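PDB 5O4J: HcgC from Methanococcus maripaludis S2, which probably methylates a carbon of a pyridinol precursor with S-adenosylmethionine during biosynthesis of the [Fe]-hydrogenase cofactor. Local coordinates for residues E40-A45 / P106-D111. Sequence-based numbering, arbitrary orientation.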
loop_
_atom_site.group_PDB
_atom_site.type_symbol
_atom_site.label_atom_id
_atom_site.label_comp_id
_atom_site.label_asym_id
_atom_site.label_seq_id
_atom_site.Cartn_x
_atom_site.Cartn_y
_atom_site.Cartn_z
ATOM N N GLU A 40 27.660 16.239 28.935
ATOM C CA GLU A 40 28.011 15.837 30.290
ATOM C C GLU A 40 29.007 14.682 30.260
ATOM O O GLU A 40 28.914 13.772 29.430
ATOM C CB GLU A 40 26.756 15.441 31.075
ATOM C CG GLU A 40 27.035 15.123 32.546
ATOM C CD GLU A 40 25.781 15.018 33.403
ATOM O OE1 GLU A 40 24.667 15.243 32.893
ATOM O OE2 GLU A 40 25.918 14.720 34.608
ATOM N N GLU A 41 29.977 14.736 31.162
ATOM C CA GLU A 41 30.988 13.701 31.290
ATOM C C GLU A 41 30.641 12.793 32.461
ATOM O O GLU A 41 30.085 13.235 33.471
ATOM C CB GLU A 41 32.369 14.335 31.475
ATOM C CG GLU A 41 32.876 15.016 30.210
ATOM C CD GLU A 41 34.159 15.795 30.421
ATOM O OE1 GLU A 41 34.668 15.827 31.557
ATOM O OE2 GLU A 41 34.665 16.372 29.439
ATOM N N PHE A 42 30.973 11.513 32.310
ATOM C CA PHE A 42 30.580 10.489 33.262
ATOM C C PHE A 42 31.779 9.612 33.587
ATOM O O PHE A 42 32.653 9.389 32.745
ATOM C CB PHE A 42 29.441 9.615 32.705
ATOM C CG PHE A 42 28.187 10.381 32.383
ATOM C CD1 PHE A 42 27.205 10.580 33.347
ATOM C CD2 PHE A 42 27.997 10.916 31.125
ATOM C CE1 PHE A 42 26.055 11.296 33.047
ATOM C CE2 PHE A 42 26.850 11.631 30.821
ATOM C CZ PHE A 42 25.877 11.816 31.774
ATOM N N LYS A 43 31.798 9.092 34.816
ATOM C CA LYS A 43 32.878 8.210 35.236
ATOM C C LYS A 43 32.655 6.790 34.745
ATOM O O LYS A 43 33.609 6.109 34.348
ATOM C CB LYS A 43 33.004 8.225 36.762
ATOM C CG LYS A 43 33.675 9.478 37.305
ATOM C CD LYS A 43 33.578 9.553 38.824
ATOM C CE LYS A 43 34.427 10.686 39.384
ATOM N NZ LYS A 43 33.896 12.030 39.013
ATOM N N GLN A 44 31.408 6.323 34.760
ATOM C CA GLN A 44 31.122 4.938 34.407
ATOM C C GLN A 44 29.735 4.833 33.798
ATOM O O GLN A 44 28.734 5.124 34.459
ATOM C CB GLN A 44 31.233 4.044 35.637
ATOM C CG GLN A 44 30.973 2.578 35.356
ATOM C CD GLN A 44 30.998 1.750 36.613
ATOM O OE1 GLN A 44 30.046 1.754 37.389
ATOM N NE2 GLN A 44 32.104 1.054 36.839
ATOM N N ALA A 45 29.680 4.396 32.547
ATOM C CA ALA A 45 28.426 4.168 31.850
ATOM C C ALA A 45 28.206 2.673 31.708
ATOM O O ALA A 45 29.130 1.934 31.357
ATOM C CB ALA A 45 28.429 4.829 30.471
ATOM N N PRO A 106 27.509 2.995 38.311
ATOM C CA PRO A 106 27.468 3.871 37.133
ATOM C C PRO A 106 26.741 5.175 37.414
ATOM O O PRO A 106 25.746 5.212 38.143
ATOM C CB PRO A 106 26.714 3.029 36.101
ATOM C CG PRO A 106 25.848 2.133 36.921
ATOM C CD PRO A 106 26.652 1.809 38.150
ATOM N N ASP A 107 27.252 6.259 36.829
ATOM C CA ASP A 107 26.522 7.517 36.826
ATOM C C ASP A 107 25.731 7.725 35.539
ATOM O O ASP A 107 24.964 8.688 35.450
ATOM C CB ASP A 107 27.470 8.703 37.098
ATOM C CG ASP A 107 28.742 8.668 36.267
ATOM O OD1 ASP A 107 28.966 7.706 35.509
ATOM O OD2 ASP A 107 29.546 9.610 36.418
ATOM N N LEU A 108 25.873 6.827 34.564
ATOM C CA LEU A 108 25.040 6.810 33.367
ATOM C C LEU A 108 24.590 5.378 33.121
ATOM O O LEU A 108 25.424 4.476 33.010
ATOM C CB LEU A 108 25.794 7.350 32.150
ATOM C CG LEU A 108 25.122 7.187 30.782
ATOM C CD1 LEU A 108 23.785 7.919 30.711
ATOM C CD2 LEU A 108 26.055 7.648 29.670
ATOM N N VAL A 109 23.284 5.169 33.036
ATOM C CA VAL A 109 22.714 3.861 32.732
ATOM C C VAL A 109 21.840 4.015 31.497
ATOM O O VAL A 109 21.023 4.936 31.419
ATOM C CB VAL A 109 21.907 3.295 33.919
ATOM C CG1 VAL A 109 21.233 1.974 33.552
ATOM C CG2 VAL A 109 22.806 3.101 35.140
ATOM N N ILE A 110 22.024 3.127 30.527
ATOM C CA ILE A 110 21.213 3.115 29.318
ATOM C C ILE A 110 20.693 1.698 29.152
ATOM O O ILE A 110 21.488 0.756 29.043
ATOM C CB ILE A 110 22.000 3.554 28.070
ATOM C CG1 ILE A 110 22.589 4.954 28.301
ATOM C CG2 ILE A 110 21.099 3.530 26.842
ATOM C CD1 ILE A 110 23.402 5.494 27.141
ATOM N N ASP A 111 19.372 1.548 29.121
ATOM C CA ASP A 111 18.736 0.258 28.873
ATOM C C ASP A 111 18.245 0.227 27.436
ATOM O O ASP A 111 17.296 0.931 27.083
ATOM C CB ASP A 111 17.568 0.003 29.817
ATOM C CG ASP A 111 16.713 -1.163 29.353
ATOM O OD1 ASP A 111 17.283 -2.146 28.827
ATOM O OD2 ASP A 111 15.473 -1.084 29.469
#
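D107, just before strand 108-111, reaches across to the corner at K43 that breaks the parallel neighbour, strand 42-48. From CB the side chain takes the crowded first torsion, CG between backbone N and carbonyl carbon (chi1 47°), with the carboxylate at right angles to the F42 ring and CG at that ring's edge. OD2 accepts the amide of K43 (N to OD2 2.8 Å, 171°), and OD1 that of Q44 (N to OD1 2.9 Å), each through its syn lone pair. K129 NZ lies at long, weak ion-pair range of OD2. D107 N and L108 N both make weak hydrogen bonds to Q44 O, at 3.0 and 3.3 Å, the first well bent. Beyond them the pairing of A45 with L108 begins, A45 CA touching L108 O at 3.2 Å. On the face shared by A45 and L108, L108 CB sits over the F42 ring, 4.0 Å from its centroid in a CH-pi contact, and L108 CD2 meets A45 CB. Q44, extended beyond CG, instead runs past P106 to bond N105 N through OE1. An alanine in place of D107 would remove both carboxylate acceptors and would probably leave the turn at K43 and Q44 less firmly held. One carboxylate thus grips two successive amides, which with K129 probably offset its charge and the close approach of Q44 O to OD1, fixing the corner where these two central strands of the Rossmann-like sheet start to pair.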